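Local structure of ABC sugar (Ribose) transporter, periplasmic substrate-binding subunit (Rhodobacter sphaeroides, 3L49) at residues T104-L116 and V139-L151. The protein probably binds a sugar in the periplasm as the substrate-binding subunit of an ABC transporter. Residues are numbered along the deposited sequence; the frame is centred on the assembly and turned at random.
Sequences TSNNYSIGAELAL and VCKIRYDQMKYVL
Two neighbouring helices of the C-terminal lobe of a type I periplasmic binding protein fold pack here, 107-116 against 139-151. The first follows the hinge strand 101-105 and the second follows strand 126-131. Their axes approach to 7.6 Å and cross at -43°. At the crossing G111 lies over R143, their CA atoms 4.3 Å apart. G111 has no side chain, and Q146 CB packs on its backbone, 3.6 Å from G111 C, consistent with the close approach. On the interlobe side R143 grips N107 side-on: NE and NH2 both donate to the single oxygen OD1, NE at 2.8 Å. Both bonds are bent and reach OD1 from the same face of the amide. The extended chain of R143 from CG to NE carries the guanidinium there, with V139 CG2 over one of its faces. Its NH1 hydrogen-bonds an unidentified molecule, probably from the crystallisation liquor, and, weakly, the carbonyl of C198, whose sulfur forms a disulfide with C140. A methionine in place of R143 would probably leave N107 OD1 without both donors and the bound molecule without this bond. N107 ND2 in turn lies against V139 CG1. V139 CG1 also faces T104 OG1, which is hydrogen-bonded to D93 OD1. I142 CG2, set anti to the backbone N, lies under the Y108 ring, 4.0 Å from its centroid in a CH-pi contact. Further along, A115 CB sits 3.7 Å from M147 CA and also touches V150 CG1, which L116 CD2 meets from another side. W196 of strand 194-197 touches R143 and M147 from the sheet. The Q146 chain bends at its second torsion (chi2 -72°) and turns the amide to Y108 O. NE2 donates to that oxygen at 2.6 Å in a nearly straight bond (171°), from the face opposite to A112 N.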
ATOM      1  N   THR A 104       2.679   3.893  -9.717  1.00 22.73           N
ATOM      2  CA  THR A 104       2.830   3.007  -8.559  1.00 27.47           C
ATOM      3  C   THR A 104       4.314   2.845  -8.206  1.00 22.07           C
ATOM      4  O   THR A 104       5.128   3.649  -8.623  1.00 26.07           O
ATOM      5  CB  THR A 104       2.148   1.624  -8.839  1.00 28.13           C
ATOM      6  OG1 THR A 104       2.201   0.784  -7.677  1.00 31.66           O
ATOM      7  CG2 THR A 104       2.780   0.914 -10.052  1.00 25.32           C
ATOM      8  N   SER A 105       4.649   1.819  -7.422  1.00 23.31           N
ATOM      9  CA  SER A 105       6.027   1.410  -7.179  1.00 17.92           C
ATOM     10  C   SER A 105       6.228   0.013  -7.739  1.00 24.83           C
ATOM     11  O   SER A 105       5.269  -0.621  -8.190  1.00 34.91           O
ATOM     12  CB  SER A 105       6.327   1.400  -5.685  1.00 21.57           C
ATOM     13  OG  SER A 105       6.330   2.710  -5.160  1.00 30.29           O
ATOM     14  N   ASN A 106       7.469  -0.472  -7.714  1.00 20.25           N
ATOM     15  CA  ASN A 106       7.742  -1.829  -8.162  1.00 21.25           C
ATOM     16  C   ASN A 106       7.492  -2.788  -7.016  1.00 24.72           C
ATOM     17  O   ASN A 106       8.389  -3.112  -6.238  1.00 23.20           O
ATOM     18  CB  ASN A 106       9.164  -1.974  -8.704  1.00 21.81           C
ATOM     19  CG  ASN A 106       9.386  -3.299  -9.427  1.00 30.66           C
ATOM     20  OD1 ASN A 106       8.593  -4.235  -9.305  1.00 30.79           O
ATOM     21  ND2 ASN A 106      10.475  -3.382 -10.186  1.00 27.92           N
ATOM     22  N   ASN A 107       6.259  -3.263  -6.945  1.00 27.81           N
ATOM     23  CA  ASN A 107       5.807  -4.058  -5.809  1.00 33.61           C
ATOM     24  C   ASN A 107       6.293  -5.487  -5.869  1.00 30.37           C
ATOM     25  O   ASN A 107       6.279  -6.199  -4.861  1.00 27.79           O
ATOM     26  CB  ASN A 107       4.291  -3.953  -5.665  1.00 25.61           C
ATOM     27  CG  ASN A 107       3.882  -2.613  -5.113  1.00 20.77           C
ATOM     28  OD1 ASN A 107       4.096  -2.341  -3.934  1.00 38.41           O
ATOM     29  ND2 ASN A 107       3.334  -1.743  -5.965  1.00 19.26           N
ATOM     30  N   TYR A 108       6.757  -5.863  -7.061  1.00 31.63           N
ATOM     31  CA  TYR A 108       7.361  -7.159  -7.343  1.00 28.07           C
ATOM     32  C   TYR A 108       8.743  -7.274  -6.707  1.00 27.39           C
ATOM     33  O   TYR A 108       9.040  -8.272  -6.058  1.00 31.07           O
ATOM     34  CB  TYR A 108       7.477  -7.354  -8.854  1.00 24.74           C
ATOM     35  CG  TYR A 108       6.161  -7.301  -9.599  1.00 30.03           C
ATOM     36  CD1 TYR A 108       5.677  -6.099 -10.124  1.00 33.60           C
ATOM     37  CD2 TYR A 108       5.407  -8.452  -9.790  1.00 22.41           C
ATOM     38  CE1 TYR A 108       4.475  -6.052 -10.810  1.00 24.25           C
ATOM     39  CE2 TYR A 108       4.210  -8.411 -10.467  1.00 18.65           C
ATOM     40  CZ  TYR A 108       3.749  -7.217 -10.980  1.00 26.26           C
ATOM     41  OH  TYR A 108       2.552  -7.196 -11.668  1.00 26.78           O
ATOM     42  N   SER A 109       9.578  -6.253  -6.912  1.00 28.23           N
ATOM     43  CA  SER A 109      10.900  -6.153  -6.284  1.00 28.72           C
ATOM     44  C   SER A 109      10.734  -5.957  -4.784  1.00 26.85           C
ATOM     45  O   SER A 109      11.329  -6.685  -3.989  1.00 23.26           O
ATOM     46  CB  SER A 109      11.704  -4.968  -6.853  1.00 27.53           C
ATOM     47  OG  SER A 109      11.945  -5.097  -8.241  1.00 40.44           O
ATOM     48  N   ILE A 110       9.926  -4.958  -4.420  1.00 27.15           N
ATOM     49  CA  ILE A 110       9.586  -4.657  -3.030  1.00 26.21           C
ATOM     50  C   ILE A 110       9.158  -5.915  -2.281  1.00 27.21           C
ATOM     51  O   ILE A 110       9.725  -6.224  -1.233  1.00 31.48           O
ATOM     52  CB  ILE A 110       8.490  -3.562  -2.955  1.00 28.94           C
ATOM     53  CG1 ILE A 110       9.109  -2.175  -3.146  1.00 41.76           C
ATOM     54  CG2 ILE A 110       7.703  -3.609  -1.642  1.00 16.71           C
ATOM     55  CD1 ILE A 110       8.090  -1.108  -3.535  1.00 46.38           C
ATOM     56  N   GLY A 111       8.204  -6.657  -2.847  1.00 19.88           N
ATOM     57  CA  GLY A 111       7.645  -7.824  -2.187  1.00 15.74           C
ATOM     58  C   GLY A 111       8.705  -8.876  -1.968  1.00 27.84           C
ATOM     59  O   GLY A 111       8.773  -9.481  -0.898  1.00 32.34           O
ATOM     60  N   ALA A 112       9.548  -9.069  -2.982  1.00 23.45           N
ATOM     61  CA  ALA A 112      10.605 -10.065  -2.930  1.00 19.76           C
ATOM     62  C   ALA A 112      11.705  -9.682  -1.947  1.00 23.96           C
ATOM     63  O   ALA A 112      12.015 -10.464  -1.047  1.00 26.36           O
ATOM     64  CB  ALA A 112      11.179 -10.315  -4.329  1.00 22.54           C
ATOM     65  N   GLU A 113      12.264  -8.479  -2.103  1.00 20.94           N
ATOM     66  CA  GLU A 113      13.373  -8.009  -1.262  1.00 28.29           C
ATOM     67  C   GLU A 113      13.053  -7.971   0.225  1.00 27.89           C
ATOM     68  O   GLU A 113      13.886  -8.368   1.041  1.00 28.33           O
ATOM     69  CB  GLU A 113      13.879  -6.642  -1.714  1.00 25.02           C
ATOM     70  CG  GLU A 113      14.741  -6.707  -2.965  1.00 46.73           C
ATOM     71  CD  GLU A 113      15.045  -5.341  -3.550  1.00 60.90           C
ATOM     72  OE1 GLU A 113      15.461  -4.434  -2.790  1.00 63.06           O
ATOM     73  OE2 GLU A 113      14.873  -5.182  -4.778  1.00 61.41           O
ATOM     74  N   LEU A 114      11.852  -7.508   0.565  1.00 19.38           N
ATOM     75  CA  LEU A 114      11.406  -7.500   1.957  1.00 17.67           C
ATOM     76  C   LEU A 114      11.363  -8.934   2.508  1.00 15.43           C
ATOM     77  O   LEU A 114      11.921  -9.217   3.575  1.00 17.12           O
ATOM     78  CB  LEU A 114      10.039  -6.808   2.086  1.00 13.19           C
ATOM     79  CG  LEU A 114       9.515  -6.577   3.512  1.00 18.31           C
ATOM     80  CD1 LEU A 114      10.253  -5.448   4.189  1.00 19.33           C
ATOM     81  CD2 LEU A 114       8.028  -6.310   3.515  1.00 10.76           C
ATOM     82  N   ALA A 115      10.743  -9.837   1.749  1.00 14.98           N
ATOM     83  CA  ALA A 115      10.690 -11.262   2.113  1.00 23.23           C
ATOM     84  C   ALA A 115      12.084 -11.868   2.256  1.00 27.10           C
ATOM     85  O   ALA A 115      12.347 -12.617   3.200  1.00 27.17           O
ATOM     86  CB  ALA A 115       9.882 -12.040   1.103  1.00 14.74           C
ATOM     87  N   LEU A 116      12.974 -11.512   1.328  1.00 31.16           N
ATOM     88  CA  LEU A 116      14.353 -11.992   1.337  1.00 24.99           C
ATOM     89  C   LEU A 116      15.113 -11.490   2.556  1.00 24.59           C
ATOM     90  O   LEU A 116      15.872 -12.246   3.174  1.00 19.80           O
ATOM     91  CB  LEU A 116      15.080 -11.598   0.049  1.00 31.83           C
ATOM     92  CG  LEU A 116      14.744 -12.410  -1.202  1.00 14.20           C
ATOM     93  CD1 LEU A 116      15.064 -11.600  -2.440  1.00 22.24           C
ATOM     94  CD2 LEU A 116      15.482 -13.747  -1.197  1.00 19.65           C
ATOM     95  N   VAL A 139      -1.825  -4.113  -4.998  1.00 24.68           N
ATOM     96  CA  VAL A 139      -0.441  -4.031  -4.501  1.00 18.27           C
ATOM     97  C   VAL A 139      -0.150  -4.986  -3.339  1.00 24.08           C
ATOM     98  O   VAL A 139       0.951  -5.522  -3.228  1.00 32.37           O
ATOM     99  CB  VAL A 139       0.005  -2.582  -4.165  1.00 21.76           C
ATOM    100  CG1 VAL A 139      -0.167  -1.691  -5.378  1.00  9.94           C
ATOM    101  CG2 VAL A 139      -0.751  -2.001  -2.954  1.00 22.23           C
ATOM    102  N   CYS A 140      -1.154  -5.249  -2.515  1.00 26.43           N
ATOM    103  CA  CYS A 140      -1.002  -6.183  -1.411  1.00 27.72           C
ATOM    104  C   CYS A 140      -1.064  -7.625  -1.891  1.00 27.04           C
ATOM    105  O   CYS A 140      -0.498  -8.520  -1.261  1.00 27.39           O
ATOM    106  CB  CYS A 140      -2.059  -5.912  -0.340  1.00 29.48           C
ATOM    107  SG  CYS A 140      -1.654  -4.501   0.727  1.00 34.73           S
ATOM    108  N   LYS A 141      -1.762  -7.837  -3.004  1.00 28.95           N
ATOM    109  CA  LYS A 141      -1.806  -9.133  -3.689  1.00 27.43           C
ATOM    110  C   LYS A 141      -0.413  -9.491  -4.191  1.00 27.24           C
ATOM    111  O   LYS A 141       0.047 -10.620  -4.000  1.00 24.91           O
ATOM    112  CB  LYS A 141      -2.800  -9.065  -4.857  1.00 29.26           C
ATOM    113  CG  LYS A 141      -3.252 -10.398  -5.434  1.00 38.47           C
ATOM    114  CD  LYS A 141      -2.536 -10.739  -6.727  1.00 54.35           C
ATOM    115  CE  LYS A 141      -3.172 -11.933  -7.406  1.00 47.12           C
ATOM    116  NZ  LYS A 141      -4.429 -11.534  -8.097  1.00 60.90           N
ATOM    117  N   ILE A 142       0.255  -8.515  -4.814  1.00 20.08           N
ATOM    118  CA  ILE A 142       1.614  -8.690  -5.320  1.00 16.58           C
ATOM    119  C   ILE A 142       2.586  -8.905  -4.161  1.00 23.46           C
ATOM    120  O   ILE A 142       3.353  -9.871  -4.166  1.00 23.93           O
ATOM    121  CB  ILE A 142       2.076  -7.493  -6.191  1.00 22.25           C
ATOM    122  CG1 ILE A 142       1.157  -7.316  -7.412  1.00 20.89           C
ATOM    123  CG2 ILE A 142       3.529  -7.684  -6.630  1.00 13.12           C
ATOM    124  CD1 ILE A 142       1.259  -5.920  -8.085  1.00  9.11           C
ATOM    125  N   ARG A 143       2.525  -8.025  -3.158  1.00 25.94           N
ATOM    126  CA  ARG A 143       3.407  -8.114  -1.990  1.00 22.90           C
ATOM    127  C   ARG A 143       3.299  -9.451  -1.252  1.00 19.62           C
ATOM    128  O   ARG A 143       4.306 -10.014  -0.834  1.00 20.92           O
ATOM    129  CB  ARG A 143       3.156  -6.952  -1.033  1.00 26.64           C
ATOM    130  CG  ARG A 143       3.737  -5.624  -1.491  1.00 15.62           C
ATOM    131  CD  ARG A 143       2.996  -4.489  -0.821  1.00 17.13           C
ATOM    132  NE  ARG A 143       3.191  -3.199  -1.477  1.00 11.50           N
ATOM    133  CZ  ARG A 143       2.516  -2.099  -1.164  1.00 25.80           C
ATOM    134  NH1 ARG A 143       1.600  -2.139  -0.209  1.00 18.00           N
ATOM    135  NH2 ARG A 143       2.764  -0.950  -1.797  1.00 15.00           N
ATOM    136  N   TYR A 144       2.080  -9.965  -1.121  1.00 29.14           N
ATOM    137  CA  TYR A 144       1.863 -11.273  -0.509  1.00 26.35           C
ATOM    138  C   TYR A 144       2.374 -12.418  -1.378  1.00 25.98           C
ATOM    139  O   TYR A 144       3.026 -13.330  -0.863  1.00 30.32           O
ATOM    140  CB  TYR A 144       0.386 -11.480  -0.171  1.00 27.71           C
ATOM    141  CG  TYR A 144       0.090 -12.825   0.447  1.00 39.97           C
ATOM    142  CD1 TYR A 144       0.297 -13.044   1.813  1.00 40.04           C
ATOM    143  CD2 TYR A 144      -0.386 -13.886  -0.333  1.00 26.77           C
ATOM    144  CE1 TYR A 144       0.035 -14.284   2.387  1.00 23.71           C
ATOM    145  CE2 TYR A 144      -0.655 -15.124   0.229  1.00 33.61           C
ATOM    146  CZ  TYR A 144      -0.438 -15.313   1.584  1.00 34.16           C
ATOM    147  OH  TYR A 144      -0.698 -16.528   2.141  1.00 35.37           O
ATOM    148  N   ASP A 145       2.066 -12.375  -2.677  1.00 27.10           N
ATOM    149  CA  ASP A 145       2.487 -13.428  -3.615  1.00 28.89           C
ATOM    150  C   ASP A 145       4.004 -13.623  -3.667  1.00 28.04           C
ATOM    151  O   ASP A 145       4.488 -14.764  -3.683  1.00 16.25           O
ATOM    152  CB  ASP A 145       1.965 -13.159  -5.029  1.00 32.74           C
ATOM    153  CG  ASP A 145       0.487 -13.506  -5.195  1.00 38.77           C
ATOM    154  OD1 ASP A 145      -0.120 -13.048  -6.188  1.00 34.62           O
ATOM    155  OD2 ASP A 145      -0.073 -14.231  -4.347  1.00 29.89           O
ATOM    156  N   GLN A 146       4.737 -12.507  -3.682  1.00 17.19           N
ATOM    157  CA  GLN A 146       6.199 -12.523  -3.748  1.00 16.60           C
ATOM    158  C   GLN A 146       6.807 -13.095  -2.489  1.00 18.94           C
ATOM    159  O   GLN A 146       7.781 -13.834  -2.560  1.00 27.32           O
ATOM    160  CB  GLN A 146       6.761 -11.118  -4.010  1.00 21.88           C
ATOM    161  CG  GLN A 146       6.341 -10.495  -5.356  1.00 12.48           C
ATOM    162  CD  GLN A 146       7.027 -11.151  -6.556  1.00 27.90           C
ATOM    163  OE1 GLN A 146       6.573 -12.169  -7.070  1.00 35.12           O
ATOM    164  NE2 GLN A 146       8.114 -10.557  -7.003  1.00 33.81           N
ATOM    165  N   MET A 147       6.217 -12.755  -1.345  1.00 18.86           N
ATOM    166  CA  MET A 147       6.633 -13.287  -0.050  1.00 16.42           C
ATOM    167  C   MET A 147       6.495 -14.804  -0.051  1.00 20.24           C
ATOM    168  O   MET A 147       7.435 -15.525   0.298  1.00 24.62           O
ATOM    169  CB  MET A 147       5.811 -12.635   1.092  1.00 14.27           C
ATOM    170  CG  MET A 147       6.210 -13.029   2.546  1.00 13.00           C
ATOM    171  SD  MET A 147       5.300 -14.453   3.241  1.00 18.35           S
ATOM    172  CE  MET A 147       3.679 -14.165   2.579  1.00 21.41           C
ATOM    173  N   LYS A 148       5.330 -15.274  -0.477  1.00 21.55           N
ATOM    174  CA  LYS A 148       5.019 -16.685  -0.421  1.00 26.93           C
ATOM    175  C   LYS A 148       5.881 -17.478  -1.403  1.00 32.70           C
ATOM    176  O   LYS A 148       6.358 -18.569  -1.071  1.00 33.00           O
ATOM    177  CB  LYS A 148       3.519 -16.914  -0.638  1.00 25.76           C
ATOM    178  CG  LYS A 148       3.083 -18.343  -0.332  1.00 45.69           C
ATOM    179  CD  LYS A 148       2.034 -18.406   0.762  1.00 52.98           C
ATOM    180  CE  LYS A 148       0.644 -18.578   0.198  1.00 70.54           C
ATOM    181  NZ  LYS A 148       0.374 -19.933  -0.361  1.00 75.06           N
ATOM    182  N   TYR A 149       6.110 -16.906  -2.586  1.00 29.15           N
ATOM    183  CA  TYR A 149       6.980 -17.522  -3.597  1.00 31.99           C
ATOM    184  C   TYR A 149       8.428 -17.692  -3.098  1.00 32.60           C
ATOM    185  O   TYR A 149       9.009 -18.771  -3.223  1.00 34.39           O
ATOM    186  CB  TYR A 149       6.931 -16.736  -4.922  1.00 27.76           C
ATOM    187  CG  TYR A 149       7.736 -17.384  -6.031  1.00 32.85           C
ATOM    188  CD1 TYR A 149       8.868 -16.756  -6.558  1.00 27.32           C
ATOM    189  CD2 TYR A 149       7.387 -18.643  -6.531  1.00 31.34           C
ATOM    190  CE1 TYR A 149       9.621 -17.354  -7.577  1.00 26.19           C
ATOM    191  CE2 TYR A 149       8.137 -19.251  -7.540  1.00 31.71           C
ATOM    192  CZ  TYR A 149       9.247 -18.599  -8.060  1.00 28.01           C
ATOM    193  OH  TYR A 149       9.992 -19.204  -9.046  1.00 24.28           O
ATOM    194  N   VAL A 150       8.982 -16.625  -2.521  1.00 28.73           N
ATOM    195  CA  VAL A 150      10.305 -16.628  -1.886  1.00 29.53           C
ATOM    196  C   VAL A 150      10.435 -17.673  -0.770  1.00 36.60           C
ATOM    197  O   VAL A 150      11.460 -18.367  -0.669  1.00 38.58           O
ATOM    198  CB  VAL A 150      10.657 -15.206  -1.358  1.00 28.20           C
ATOM    199  CG1 VAL A 150      11.730 -15.242  -0.282  1.00 16.52           C
ATOM    200  CG2 VAL A 150      11.101 -14.326  -2.505  1.00 21.83           C
ATOM    201  N   LEU A 151       9.382 -17.806   0.035  1.00 37.53           N
ATOM    202  CA  LEU A 151       9.372 -18.741   1.160  1.00 32.20           C
ATOM    203  C   LEU A 151       9.327 -20.203   0.747  1.00 31.08           C
ATOM    204  O   LEU A 151       9.712 -21.074   1.535  1.00 40.01           O
ATOM    205  CB  LEU A 151       8.237 -18.419   2.140  1.00 34.95           C
ATOM    206  CG  LEU A 151       8.640 -17.672   3.417  1.00 39.96           C
ATOM    207  CD1 LEU A 151       9.188 -16.273   3.134  1.00 38.83           C
ATOM    208  CD2 LEU A 151       7.478 -17.602   4.394  1.00 37.18           C
TER